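Local coordinates for phosphotriesterase homology protein (Escherichia coli, PDB 1BF6), which hydrolyses phosphorylated glyceryl acetates, substrates that must carry a phosphate group, and also aromatic acetates and propionates, using two zinc ions per subunit, at residues T54-R60 with C79-Y83; R95-A101 with K138-A142; G120-G126 with R152-H157; A144-N148 with H174-R180; L234-L239 with V280-P286. Residues are numbered along the deposited sequence.

Interaction 1. Residues T54-R60 with C79-Y83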
# COMPACT_ATOMS: atom_id res chain seq x y z
N THR A 54 1.88 5.99 4.14
CA THR A 54 2.75 6.60 5.14
C THR A 54 1.99 6.85 6.45
O THR A 54 1.17 7.75 6.49
CB THR A 54 3.32 7.98 4.66
OG1 THR A 54 3.89 7.85 3.35
CG2 THR A 54 4.40 8.49 5.61
N ASN A 55 2.24 6.04 7.48
CA ASN A 55 1.58 6.29 8.76
C ASN A 55 2.35 7.37 9.55
O ASN A 55 3.42 7.83 9.11
CB ASN A 55 1.27 5.01 9.57
CG ASN A 55 2.39 3.99 9.56
OD1 ASN A 55 3.52 4.28 9.93
ND2 ASN A 55 2.05 2.75 9.19
N ARG A 56 1.80 7.80 10.68
CA ARG A 56 2.41 8.89 11.44
C ARG A 56 3.93 8.94 11.58
O ARG A 56 4.56 9.91 11.14
CB ARG A 56 1.75 9.03 12.82
CG ARG A 56 2.27 10.23 13.57
CD ARG A 56 1.44 10.56 14.79
NE ARG A 56 2.07 11.62 15.57
CZ ARG A 56 1.57 12.13 16.69
NH1 ARG A 56 0.42 11.68 17.17
NH2 ARG A 56 2.25 13.06 17.35
N TYR A 57 4.50 7.90 12.17
CA TYR A 57 5.93 7.86 12.43
C TYR A 57 6.84 7.44 11.27
O TYR A 57 8.02 7.13 11.46
CB TYR A 57 6.20 7.09 13.72
CG TYR A 57 5.48 7.73 14.89
CD1 TYR A 57 6.02 8.84 15.54
CD2 TYR A 57 4.21 7.28 15.30
CE1 TYR A 57 5.32 9.50 16.57
CE2 TYR A 57 3.51 7.92 16.33
CZ TYR A 57 4.07 9.03 16.95
OH TYR A 57 3.37 9.66 17.96
N MET A 58 6.26 7.45 10.07
CA MET A 58 6.99 7.16 8.85
C MET A 58 7.19 8.53 8.18
O MET A 58 7.82 8.64 7.13
CB MET A 58 6.17 6.25 7.92
CG MET A 58 6.22 4.77 8.28
SD MET A 58 5.00 3.80 7.37
CE MET A 58 5.88 3.55 5.78
N GLY A 59 6.66 9.57 8.81
CA GLY A 59 6.81 10.91 8.27
C GLY A 59 5.62 11.42 7.48
O GLY A 59 5.78 12.23 6.56
N ARG A 60 4.42 10.95 7.85
CA ARG A 60 3.19 11.38 7.18
C ARG A 60 3.00 12.89 7.31
O ARG A 60 3.43 13.50 8.29
CB ARG A 60 1.98 10.64 7.78
CG ARG A 60 0.62 10.91 7.08
CD ARG A 60 -0.54 10.24 7.84
NE ARG A 60 -0.74 10.88 9.15
CZ ARG A 60 -1.18 10.25 10.24
NH1 ARG A 60 -1.49 8.96 10.21
NH2 ARG A 60 -1.23 10.91 11.39
N CYS A 79 -3.59 6.91 5.59
CA CYS A 79 -3.62 5.74 6.48
C CYS A 79 -3.25 6.03 7.94
O CYS A 79 -2.85 7.15 8.29
CB CYS A 79 -2.67 4.66 5.95
SG CYS A 79 -0.89 5.04 6.13
N THR A 80 -3.44 5.02 8.78
CA THR A 80 -3.09 5.08 10.20
C THR A 80 -2.49 3.74 10.59
O THR A 80 -2.92 2.69 10.10
CB THR A 80 -4.32 5.38 11.13
OG1 THR A 80 -3.87 5.40 12.50
CG2 THR A 80 -5.41 4.31 10.99
N GLY A 81 -1.46 3.77 11.45
CA GLY A 81 -0.85 2.52 11.88
C GLY A 81 0.59 2.67 12.33
O GLY A 81 1.04 3.78 12.63
N TYR A 82 1.27 1.55 12.46
CA TYR A 82 2.69 1.51 12.83
C TYR A 82 3.39 0.61 11.82
O TYR A 82 2.85 -0.43 11.41
CB TYR A 82 2.88 1.03 14.28
CG TYR A 82 2.60 2.13 15.29
CD1 TYR A 82 1.30 2.35 15.78
CD2 TYR A 82 3.62 2.99 15.73
CE1 TYR A 82 1.03 3.38 16.68
CE2 TYR A 82 3.36 4.02 16.63
CZ TYR A 82 2.06 4.22 17.10
OH TYR A 82 1.79 5.28 17.94
N TYR A 83 4.60 1.02 11.43
CA TYR A 83 5.39 0.35 10.39
C TYR A 83 5.95 -1.05 10.64
O TYR A 83 5.32 -2.04 10.27
CB TYR A 83 6.47 1.33 9.94
CG TYR A 83 7.17 0.98 8.64
CD1 TYR A 83 6.55 0.20 7.67
CD2 TYR A 83 8.46 1.44 8.40
CE1 TYR A 83 7.21 -0.12 6.49
CE2 TYR A 83 9.13 1.14 7.23
CZ TYR A 83 8.50 0.35 6.28
OH TYR A 83 9.20 0.03 5.15
O HOH W 1 -1.07 8.60 4.92
O HOH W 2 3.56 5.04 12.57
O HOH W 3 -0.47 6.52 12.18
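Start at Thr-54, where the chain has just left strand 47-52. Its carbonyl C lies 3.4 Å from Cys-79 SG, and a water beside it bridges the backbones, donating to Thr-54 O (2.9 Å) and accepting from Cys-79 N (3.1 Å). Asn-55 CB sits 3.3 Å from Gly-81 O, its ND2 hydrogen-bonds Ala-123 O, and its OD1 accepts from a second water (2.7 Å) that also donates to Gly-81 O (2.8 Å) and accepts from Tyr-57 N (3.0 Å). Tyr-57 lies nearly parallel to Tyr-82, planes at 15°, but slid so far aside that the rings barely overlap. Met-58 sets CE over the face of the Tyr-83 ring, 3.9 Å from its centroid, a CH-pi contact, with SD obliquely placed in a Met-aromatic one. Arg-60 donates a hydrogen bond from NH1 to Cys-79 O (3.0 Å), while salt bridges to Glu-107 and Asp-113 balance its charge. Here the loop after strand 47-52 meets the end of strand 75-80 and the loop that follows, at the C-terminal, metal-binding end of a TIM barrel: Thr-54 hydrogen-bonds the zinc ligand His-13, and Tyr-83 meets the zinc ligand His-157 edge-to-face.

Interaction 2. Residues R95-A101 with K138-A142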
# COMPACT_ATOMS: atom_id res chain seq x y z
N ARG A 95 3.14 1.53 25.44
CA ARG A 95 1.69 1.70 25.42
C ARG A 95 1.06 0.30 25.36
O ARG A 95 1.72 -0.67 24.99
CB ARG A 95 1.24 2.55 24.23
CG ARG A 95 1.58 4.01 24.40
CD ARG A 95 1.18 4.83 23.22
NE ARG A 95 1.73 6.18 23.32
CZ ARG A 95 1.57 7.13 22.41
NH1 ARG A 95 0.86 6.90 21.31
NH2 ARG A 95 2.16 8.31 22.58
N SER A 96 -0.19 0.19 25.80
CA SER A 96 -0.88 -1.10 25.75
C SER A 96 -1.49 -1.24 24.36
O SER A 96 -1.72 -0.25 23.66
CB SER A 96 -2.01 -1.13 26.78
OG SER A 96 -3.07 -0.26 26.38
N VAL A 97 -1.80 -2.48 23.99
CA VAL A 97 -2.42 -2.76 22.70
C VAL A 97 -3.72 -1.94 22.54
O VAL A 97 -4.03 -1.48 21.44
CB VAL A 97 -2.64 -4.29 22.50
CG1 VAL A 97 -3.61 -4.84 23.54
CG2 VAL A 97 -3.13 -4.59 21.09
N GLN A 98 -4.43 -1.71 23.64
CA GLN A 98 -5.68 -0.93 23.62
C GLN A 98 -5.41 0.54 23.27
O GLN A 98 -6.18 1.17 22.55
CB GLN A 98 -6.40 -0.99 24.98
CG GLN A 98 -7.07 -2.31 25.30
CD GLN A 98 -6.12 -3.34 25.88
OE1 GLN A 98 -4.99 -3.03 26.29
NE2 GLN A 98 -6.58 -4.59 25.92
N GLU A 99 -4.33 1.09 23.81
CA GLU A 99 -3.99 2.48 23.52
C GLU A 99 -3.60 2.61 22.04
O GLU A 99 -4.00 3.57 21.37
CB GLU A 99 -2.86 2.97 24.43
CG GLU A 99 -3.31 3.26 25.88
CD GLU A 99 -2.16 3.47 26.84
OE1 GLU A 99 -1.16 2.74 26.74
OE2 GLU A 99 -2.26 4.36 27.71
N LEU A 100 -2.87 1.62 21.52
CA LEU A 100 -2.47 1.64 20.10
C LEU A 100 -3.73 1.61 19.22
O LEU A 100 -3.87 2.43 18.30
CB LEU A 100 -1.53 0.47 19.78
CG LEU A 100 -0.16 0.46 20.50
CD1 LEU A 100 0.66 -0.74 20.08
CD2 LEU A 100 0.60 1.77 20.25
N ALA A 101 -4.68 0.73 19.55
CA ALA A 101 -5.95 0.63 18.81
C ALA A 101 -6.76 1.92 18.88
O ALA A 101 -7.32 2.36 17.88
CB ALA A 101 -6.77 -0.54 19.32
N LYS A 138 1.90 -7.24 18.37
CA LYS A 138 1.08 -6.32 19.15
C LYS A 138 0.43 -5.28 18.23
O LYS A 138 -0.75 -4.94 18.39
CB LYS A 138 1.96 -5.61 20.18
CG LYS A 138 1.26 -4.69 21.15
CD LYS A 138 2.32 -3.96 21.97
CE LYS A 138 1.76 -3.26 23.18
NZ LYS A 138 2.90 -2.67 23.96
N VAL A 139 1.20 -4.76 17.28
CA VAL A 139 0.64 -3.78 16.34
C VAL A 139 -0.47 -4.44 15.48
O VAL A 139 -1.51 -3.84 15.26
CB VAL A 139 1.76 -3.13 15.47
CG1 VAL A 139 1.14 -2.39 14.26
CG2 VAL A 139 2.55 -2.11 16.32
N PHE A 140 -0.24 -5.66 15.01
CA PHE A 140 -1.24 -6.36 14.22
C PHE A 140 -2.52 -6.64 15.04
O PHE A 140 -3.63 -6.58 14.52
CB PHE A 140 -0.67 -7.65 13.63
CG PHE A 140 -0.08 -7.47 12.25
CD1 PHE A 140 1.12 -6.78 12.08
CD2 PHE A 140 -0.75 -7.95 11.13
CE1 PHE A 140 1.65 -6.57 10.79
CE2 PHE A 140 -0.23 -7.74 9.84
CZ PHE A 140 0.97 -7.04 9.67
N ILE A 141 -2.36 -6.93 16.34
CA ILE A 141 -3.54 -7.17 17.18
C ILE A 141 -4.32 -5.86 17.35
O ILE A 141 -5.55 -5.84 17.26
CB ILE A 141 -3.16 -7.79 18.55
CG1 ILE A 141 -2.61 -9.19 18.31
CG2 ILE A 141 -4.39 -7.85 19.47
CD1 ILE A 141 -1.87 -9.79 19.47
N ALA A 142 -3.60 -4.75 17.53
CA ALA A 142 -4.21 -3.44 17.66
C ALA A 142 -4.95 -3.10 16.37
O ALA A 142 -6.03 -2.53 16.40
CB ALA A 142 -3.15 -2.38 17.95
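Hydrogen bonding first. Lys-138 runs out fully extended, every chi angle trans, and delivers NZ to Arg-95 O at a short 2.5 Å; the same ammonium also reaches Val-92 O, so it gathers two carbonyls from the chain just ahead of helix 97-109. That helix opens with a capping box: Glu-99 N donates to Ser-96 OG (3.2 Å), and Ser-96 N returns the favour to Glu-99 OE1 (2.9 Å). Both segments belong to the outer helical layer of the TIM barrel, where helices 97-109 and 134-150 are neighbours, and the short pieces here cross at -54° with their axes 8.7 Å apart. Apolar contact does the rest. Alanines meet where the backbones come closest, Ala-142 CA 4.6 Å from Ala-101 CA. Around the Ala-142 methyl group gather Val-97, CG2 to Ala-142 CB at 3.8 Å, and Leu-100, whose CB is also 3.8 Å from Ala-142 CB. Val-97 CG2 further touches Ile-141 CG2 (3.9 Å), and Val-97 CB comes within 4.1 Å of Lys-138 CG, so the lysine's aliphatic stem serves as apolar surface before its charged tip is reached. Leu-100 CD1 rests against the same stem, 4.1 Å from Lys-138 CD.

Interaction 3. Residues G120-G126 with R152-H157. With ZN (zinc ion), chain D; ZN (zinc ion), chain C.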
# COMPACT_ATOMS: atom_id res chain seq x y z
N GLY A 120 -8.31 6.63 6.02
CA GLY A 120 -9.31 5.77 5.43
C GLY A 120 -8.95 4.30 5.43
O GLY A 120 -9.75 3.47 5.01
N ILE A 121 -7.75 3.96 5.92
CA ILE A 121 -7.28 2.57 5.96
C ILE A 121 -6.23 2.43 7.07
O ILE A 121 -5.60 3.42 7.45
CB ILE A 121 -6.66 2.16 4.56
CG1 ILE A 121 -6.43 0.66 4.46
CG2 ILE A 121 -5.35 2.91 4.31
CD1 ILE A 121 -6.17 0.17 3.03
N ILE A 122 -6.13 1.24 7.64
CA ILE A 122 -5.15 0.93 8.70
C ILE A 122 -4.01 0.35 7.88
O ILE A 122 -4.07 -0.78 7.39
CB ILE A 122 -5.68 -0.13 9.68
CG1 ILE A 122 -6.90 0.42 10.43
CG2 ILE A 122 -4.55 -0.58 10.62
CD1 ILE A 122 -7.81 -0.66 10.93
N ALA A 123 -2.92 1.10 7.80
CA ALA A 123 -1.85 0.65 6.90
C ALA A 123 -0.55 1.43 7.12
O ALA A 123 -0.65 2.45 7.77
CB ALA A 123 -2.29 1.04 5.47
N GLU A 124 0.60 1.30 6.45
CA GLU A 124 1.10 0.05 6.09
C GLU A 124 1.61 -0.71 7.32
O GLU A 124 2.51 -0.14 7.95
CB GLU A 124 2.08 -0.17 4.90
CG GLU A 124 3.40 0.61 5.07
CD GLU A 124 4.26 0.26 3.79
OE1 GLU A 124 4.38 -0.92 3.88
OE2 GLU A 124 4.45 1.37 3.34
N ILE A 125 0.92 -1.75 7.76
CA ILE A 125 1.37 -2.45 8.95
C ILE A 125 2.24 -3.61 8.55
O ILE A 125 1.81 -4.52 7.84
CB ILE A 125 0.19 -2.80 9.91
CG1 ILE A 125 -0.78 -3.78 9.27
CG2 ILE A 125 -0.59 -1.51 10.26
CD1 ILE A 125 -1.85 -4.28 10.24
N GLY A 126 3.51 -3.53 8.94
CA GLY A 126 4.44 -4.56 8.54
C GLY A 126 5.07 -5.49 9.55
O GLY A 126 4.95 -5.34 10.77
N ARG A 152 -12.79 -0.28 8.75
CA ARG A 152 -11.83 0.14 7.72
C ARG A 152 -10.86 -1.01 7.44
O ARG A 152 -10.42 -1.72 8.36
CB ARG A 152 -11.08 1.42 8.10
CG ARG A 152 -11.98 2.64 8.33
CD ARG A 152 -13.04 2.82 7.25
NE ARG A 152 -12.46 3.00 5.92
CZ ARG A 152 -13.00 2.55 4.79
NH1 ARG A 152 -14.15 1.87 4.81
NH2 ARG A 152 -12.38 2.73 3.63
N PRO A 153 -10.51 -1.23 6.16
CA PRO A 153 -9.61 -2.33 5.81
C PRO A 153 -8.16 -2.18 6.30
O PRO A 153 -7.73 -1.11 6.74
CB PRO A 153 -9.71 -2.38 4.28
CG PRO A 153 -9.90 -0.98 3.92
CD PRO A 153 -10.89 -0.47 4.96
N ILE A 154 -7.46 -3.31 6.30
CA ILE A 154 -6.06 -3.38 6.73
C ILE A 154 -5.18 -3.67 5.51
O ILE A 154 -5.48 -4.58 4.72
CB ILE A 154 -5.90 -4.50 7.79
CG1 ILE A 154 -6.65 -4.12 9.06
CG2 ILE A 154 -4.42 -4.82 8.04
CD1 ILE A 154 -6.81 -5.25 10.05
N SER A 155 -4.11 -2.91 5.36
CA SER A 155 -3.16 -3.06 4.26
C SER A 155 -1.78 -3.28 4.87
O SER A 155 -1.29 -2.43 5.61
CB SER A 155 -3.19 -1.81 3.38
OG SER A 155 -2.29 -1.94 2.29
N THR A 156 -1.14 -4.39 4.53
CA THR A 156 0.14 -4.74 5.13
C THR A 156 1.43 -4.55 4.32
O THR A 156 1.39 -4.27 3.12
CB THR A 156 0.12 -6.21 5.61
OG1 THR A 156 0.40 -7.08 4.51
CG2 THR A 156 -1.26 -6.58 6.22
N HIS A 157 2.56 -4.74 5.00
CA HIS A 157 3.91 -4.69 4.42
C HIS A 157 4.56 -6.03 4.74
O HIS A 157 4.67 -6.41 5.91
CB HIS A 157 4.78 -3.58 5.07
CG HIS A 157 6.27 -3.75 4.88
ND1 HIS A 157 7.00 -2.90 4.08
CD2 HIS A 157 7.12 -4.62 5.48
CE1 HIS A 157 8.26 -3.27 4.21
NE2 HIS A 157 8.39 -4.30 5.05
ZN ZN D . 6.07 -1.46 2.58
ZN ZN C . 5.35 1.47 1.14
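Two parallel strands lie edge to edge here, but the fit is not even. Hydrogen bonds from Ile-122 N to Pro-153 O (3.0 Å) and from Ile-125 N to Ser-155 O (3.2 Å) flank a beta bulge, with a cis peptide before Glu-124, that swells the first strand by one residue. On one face, Ile-125 CD1 nestles against Ile-154 CG2 (3.4 Å), with Ile-122 CD1 4.1 Å from Ile-154 CG1. Ile-121 packs CG1 on Pro-153 CG (3.9 Å) and CD1 on Ser-155 CB (3.6 Å), which Ala-123 CB also meets at 3.6 Å. Gly-126 leaves a hollow that His-157 CB fills; a side chain there would collide with it. Glu-124 reaches past, OE1 binding one zinc (2.2 Å) with His-157 ND1 (2.3 Å), and OE2 the other (2.4 Å). The pair forms a beta-alpha-beta unit with helix 134-150, whose Phe-140 and Ala-143 cover Ile-125, while strands 75-80 and 181-183 continue the barrel wall beyond either strand.

Interaction 4. Residues A144-N148 with H174-R180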
# COMPACT_ATOMS: atom_id res chain seq x y z
N ALA A 144 -6.27 -5.21 14.27
CA ALA A 144 -7.45 -6.07 14.29
C ALA A 144 -8.53 -5.38 15.12
O ALA A 144 -9.64 -5.18 14.66
CB ALA A 144 -7.10 -7.42 14.86
N LEU A 145 -8.17 -4.93 16.33
CA LEU A 145 -9.12 -4.24 17.21
C LEU A 145 -9.71 -2.99 16.56
O LEU A 145 -10.92 -2.76 16.65
CB LEU A 145 -8.46 -3.87 18.54
CG LEU A 145 -7.95 -5.06 19.35
CD1 LEU A 145 -7.34 -4.58 20.68
CD2 LEU A 145 -9.09 -6.06 19.58
N ALA A 146 -8.86 -2.18 15.93
CA ALA A 146 -9.33 -0.96 15.28
C ALA A 146 -10.26 -1.27 14.09
O ALA A 146 -11.23 -0.55 13.85
CB ALA A 146 -8.15 -0.11 14.81
N HIS A 147 -9.96 -2.35 13.38
CA HIS A 147 -10.76 -2.76 12.23
C HIS A 147 -12.11 -3.30 12.71
O HIS A 147 -13.13 -3.06 12.08
CB HIS A 147 -10.04 -3.84 11.42
CG HIS A 147 -10.96 -4.63 10.54
ND1 HIS A 147 -11.55 -4.10 9.41
CD2 HIS A 147 -11.45 -5.88 10.67
CE1 HIS A 147 -12.37 -4.98 8.89
NE2 HIS A 147 -12.33 -6.08 9.63
N ASN A 148 -12.09 -4.07 13.79
CA ASN A 148 -13.32 -4.64 14.33
C ASN A 148 -14.27 -3.56 14.83
O ASN A 148 -15.48 -3.75 14.90
CB ASN A 148 -13.02 -5.68 15.43
CG ASN A 148 -12.33 -6.94 14.89
OD1 ASN A 148 -12.41 -7.24 13.70
ND2 ASN A 148 -11.65 -7.67 15.76
N HIS A 174 -7.81 -13.01 15.43
CA HIS A 174 -8.35 -11.89 16.17
C HIS A 174 -9.66 -11.34 15.61
O HIS A 174 -10.02 -10.18 15.81
CB HIS A 174 -7.29 -10.81 16.38
CG HIS A 174 -6.26 -11.19 17.40
ND1 HIS A 174 -5.22 -12.05 17.12
CD2 HIS A 174 -6.17 -10.91 18.73
CE1 HIS A 174 -4.53 -12.29 18.22
NE2 HIS A 174 -5.09 -11.61 19.21
N GLY A 175 -10.39 -12.20 14.89
CA GLY A 175 -11.69 -11.83 14.36
C GLY A 175 -11.82 -11.03 13.08
O GLY A 175 -12.93 -10.59 12.74
N VAL A 176 -10.72 -10.83 12.35
CA VAL A 176 -10.77 -10.06 11.11
C VAL A 176 -11.21 -10.92 9.92
O VAL A 176 -10.72 -12.04 9.75
CB VAL A 176 -9.39 -9.41 10.80
CG1 VAL A 176 -9.44 -8.63 9.49
CG2 VAL A 176 -8.98 -8.48 11.95
N ASP A 177 -12.18 -10.41 9.16
CA ASP A 177 -12.68 -11.06 7.94
C ASP A 177 -11.54 -10.80 6.94
O ASP A 177 -11.31 -9.64 6.57
CB ASP A 177 -13.95 -10.35 7.47
CG ASP A 177 -14.59 -11.00 6.23
OD1 ASP A 177 -13.86 -11.53 5.37
OD2 ASP A 177 -15.83 -10.95 6.12
N LEU A 178 -10.84 -11.86 6.52
CA LEU A 178 -9.69 -11.71 5.62
C LEU A 178 -9.94 -11.01 4.28
O LEU A 178 -8.99 -10.55 3.64
CB LEU A 178 -8.94 -13.03 5.44
CG LEU A 178 -8.36 -13.66 6.72
CD1 LEU A 178 -7.56 -14.91 6.39
CD2 LEU A 178 -7.49 -12.66 7.46
N SER A 179 -11.21 -10.91 3.88
CA SER A 179 -11.55 -10.23 2.63
C SER A 179 -11.36 -8.72 2.81
O SER A 179 -11.44 -7.95 1.86
CB SER A 179 -12.99 -10.55 2.21
OG SER A 179 -13.93 -9.88 3.03
N ARG A 180 -11.13 -8.31 4.06
CA ARG A 180 -10.92 -6.90 4.38
C ARG A 180 -9.43 -6.59 4.60
O ARG A 180 -9.06 -5.51 5.06
CB ARG A 180 -11.77 -6.51 5.59
CG ARG A 180 -13.27 -6.80 5.42
CD ARG A 180 -13.88 -6.03 4.24
NE ARG A 180 -13.87 -4.58 4.46
CZ ARG A 180 -13.44 -3.67 3.59
NH1 ARG A 180 -12.99 -4.03 2.39
NH2 ARG A 180 -13.42 -2.39 3.93
O HOH W 4 -14.02 -8.27 9.73
O HOH W 5 -14.56 -8.22 12.49
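This is a helix-to-loop contact on the outside of the barrel: the later part of helix 134-150 meets the loop that carries the chain from helix 164-173 into strand 181-183. Its apolar centre is Val-176, with CG2 3.6 Å from Ala-144 CB and CG1 3.6 Å from His-147 CD2. Ala-144 CB also touches His-174 CB (3.7 Å), and His-147 CE1 packs on Arg-180 CB (3.7 Å). Gly-175, at positive phi, is the C-prime residue of the Schellman motif ending helix 164-173. Just before it, His-174 O accepts a hydrogen bond from Asn-148 ND2 (3.0 Å). Two waters add bridges: one joins His-147 NE2 (2.8 Å) to Asp-177 N (2.9 Å), the other Asn-148 OD1 (2.7 Å) to Gly-175 O (2.9 Å). His-147 ND1 is hydrogen-bonded to Arg-152 O. His-147, Asn-148, Gly-175, Asp-177 and Arg-180 all belong to a beta-D-glucose binding site, and the polar groups and bound waters are consistent with a place where sugar hydroxyls could be received.

Interaction 5. Residues L234-L239 with V280-P286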
# COMPACT_ATOMS: atom_id res chain seq x y z
N LEU A 234 -7.78 -13.02 -10.86
CA LEU A 234 -7.52 -11.58 -10.96
C LEU A 234 -8.39 -10.68 -10.08
O LEU A 234 -8.01 -9.54 -9.81
CB LEU A 234 -7.60 -11.09 -12.41
CG LEU A 234 -6.56 -11.61 -13.42
CD1 LEU A 234 -6.77 -10.87 -14.74
CD2 LEU A 234 -5.15 -11.37 -12.92
N ASN A 235 -9.54 -11.17 -9.64
CA ASN A 235 -10.40 -10.34 -8.79
C ASN A 235 -9.85 -10.18 -7.35
O ASN A 235 -10.50 -9.56 -6.51
CB ASN A 235 -11.85 -10.86 -8.76
CG ASN A 235 -11.96 -12.26 -8.16
OD1 ASN A 235 -10.98 -13.01 -8.04
ND2 ASN A 235 -13.19 -12.63 -7.79
N ARG A 236 -8.67 -10.74 -7.08
CA ARG A 236 -8.04 -10.62 -5.76
C ARG A 236 -6.67 -9.95 -5.81
O ARG A 236 -5.98 -9.85 -4.79
CB ARG A 236 -7.93 -12.00 -5.08
CG ARG A 236 -9.24 -12.54 -4.54
CD ARG A 236 -9.88 -11.56 -3.57
NE ARG A 236 -11.16 -12.07 -3.08
CZ ARG A 236 -12.35 -11.75 -3.59
NH1 ARG A 236 -12.46 -10.91 -4.61
NH2 ARG A 236 -13.44 -12.34 -3.12
N VAL A 237 -6.29 -9.45 -6.99
CA VAL A 237 -5.00 -8.81 -7.21
C VAL A 237 -5.08 -7.31 -7.46
O VAL A 237 -5.92 -6.84 -8.23
CB VAL A 237 -4.26 -9.46 -8.43
CG1 VAL A 237 -2.91 -8.78 -8.67
CG2 VAL A 237 -4.07 -10.93 -8.22
N MET A 238 -4.24 -6.56 -6.75
CA MET A 238 -4.15 -5.12 -6.92
C MET A 238 -2.69 -4.76 -7.23
O MET A 238 -1.77 -5.55 -6.96
CB MET A 238 -4.73 -4.36 -5.74
CG MET A 238 -6.25 -4.58 -5.62
SD MET A 238 -7.11 -3.49 -4.50
CE MET A 238 -6.54 -4.14 -2.92
N LEU A 239 -2.48 -3.58 -7.83
CA LEU A 239 -1.15 -3.15 -8.29
C LEU A 239 -0.70 -1.78 -7.84
O LEU A 239 -1.52 -0.90 -7.57
CB LEU A 239 -1.14 -3.16 -9.83
CG LEU A 239 -1.70 -4.38 -10.59
CD1 LEU A 239 -1.76 -4.06 -12.09
CD2 LEU A 239 -0.85 -5.60 -10.36
N VAL A 280 -9.83 -4.91 -14.13
CA VAL A 280 -10.27 -5.63 -12.94
C VAL A 280 -9.30 -5.28 -11.80
O VAL A 280 -9.73 -4.90 -10.70
CB VAL A 280 -10.28 -7.16 -13.17
CG1 VAL A 280 -10.39 -7.91 -11.85
CG2 VAL A 280 -11.46 -7.54 -14.05
N MET A 281 -8.00 -5.34 -12.09
CA MET A 281 -6.99 -5.05 -11.07
C MET A 281 -6.88 -3.57 -10.71
O MET A 281 -6.83 -3.23 -9.53
CB MET A 281 -5.62 -5.59 -11.49
CG MET A 281 -5.59 -7.09 -11.77
SD MET A 281 -3.97 -7.68 -12.34
CE MET A 281 -4.04 -7.24 -14.08
N LEU A 282 -6.91 -2.69 -11.72
CA LEU A 282 -6.78 -1.25 -11.48
C LEU A 282 -8.01 -0.45 -11.10
O LEU A 282 -7.89 0.60 -10.47
CB LEU A 282 -6.10 -0.58 -12.68
CG LEU A 282 -4.62 -0.88 -12.95
CD1 LEU A 282 -4.16 -0.10 -14.19
CD2 LEU A 282 -3.78 -0.49 -11.73
N ARG A 283 -9.20 -0.90 -11.50
CA ARG A 283 -10.41 -0.16 -11.19
C ARG A 283 -11.43 -0.93 -10.35
O ARG A 283 -11.85 -0.46 -9.30
CB ARG A 283 -11.09 0.36 -12.47
CG ARG A 283 -12.37 1.17 -12.24
CD ARG A 283 -13.26 1.22 -13.49
NE ARG A 283 -12.55 1.84 -14.60
CZ ARG A 283 -12.47 1.35 -15.84
NH1 ARG A 283 -13.08 0.21 -16.18
NH2 ARG A 283 -11.72 1.98 -16.74
N GLU A 284 -11.81 -2.12 -10.81
CA GLU A 284 -12.82 -2.91 -10.11
C GLU A 284 -12.42 -3.29 -8.69
O GLU A 284 -13.11 -2.91 -7.73
CB GLU A 284 -13.18 -4.16 -10.90
CG GLU A 284 -13.80 -3.87 -12.26
CD GLU A 284 -14.46 -5.10 -12.88
OE1 GLU A 284 -14.75 -6.08 -12.15
OE2 GLU A 284 -14.71 -5.07 -14.11
N ASN A 285 -11.31 -3.99 -8.56
CA ASN A 285 -10.82 -4.42 -7.26
C ASN A 285 -10.71 -3.31 -6.21
O ASN A 285 -11.26 -3.44 -5.12
CB ASN A 285 -9.49 -5.19 -7.39
CG ASN A 285 -9.67 -6.56 -8.02
OD1 ASN A 285 -10.78 -6.99 -8.30
ND2 ASN A 285 -8.56 -7.24 -8.26
N PRO A 286 -10.02 -2.19 -6.53
CA PRO A 286 -9.89 -1.10 -5.56
C PRO A 286 -11.24 -0.50 -5.15
O PRO A 286 -11.46 -0.18 -3.97
CB PRO A 286 -9.06 -0.07 -6.32
CG PRO A 286 -8.21 -0.90 -7.21
CD PRO A 286 -9.19 -1.94 -7.72
O HOH W 6 -4.77 -1.73 -8.14
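Met-281 gives up the most surface, 101 Å². It reaches from helix 275-289 into the corner made by the 3-10 turn 234-236 and the strand after it: SD lies 3.9 Å from Leu-234 CD2 and 4.0 Å from Val-237 CG1, while its CB comes within 3.5 Å of Val-237 O and 4.2 Å of Leu-239 CD1. Phe-273 and Leu-268 press on the same side chain. Asn-285 is the polar counterpart. Asn-285 ND2 donates one hydrogen bond to Leu-234 O (2.8 Å). A second runs from Asn-285 ND2 to Val-237 O (2.7 Å), so one amide ties the 3-10 turn to the start of the strand, and Asn-285 CB packs on Met-238 CG at 3.7 Å. This is the closing part of a TIM barrel: strand 237-239 is flanked by strand 204-207 and strand 7-12, and helix 275-289, the last of the chain, covers it on the outside, running across the short strand at 113° with axes 6.9 Å apart. The helix has a wide pi-type turn at 280-284, where Asn-285 N donates a hydrogen bond to Val-280 O (2.8 Å), and a kink at Pro-286, whose CG meets Met-238 SD at 3.9 Å. Leu-239, third in buried area, aims at the helix and sets CD1 4.1 Å from Leu-282 CD2. A water accepts from Leu-239 N (3.0 Å) and lies 2.9 Å from Met-281 O.

How the interactions relate
Interaction 3 sits at the hub, its centre about 7 Å from that of the chain, and supplies Glu-124 to both zincs and His-157 to one; His-11, His-13, His-185 and Asp-242 complete the sites. Interaction 1 adjoins it, centres about 10 Å apart, with Thr-80 O 2.8 Å from Ala-123 N. Helix 134-150, which links the two strands of interaction 3, serves interactions 2 and 4 on the outside. Interaction 4 also joins interaction 3 through His-147 ND1 and Arg-152 O, 2.8 Å apart. Interaction 5 lies about 24 Å from interaction 1, centre to centre, across the barrel; it reaches the same sheet as interaction 3, and its Arg-283, like residues of interaction 4, binds beta-D-glucose.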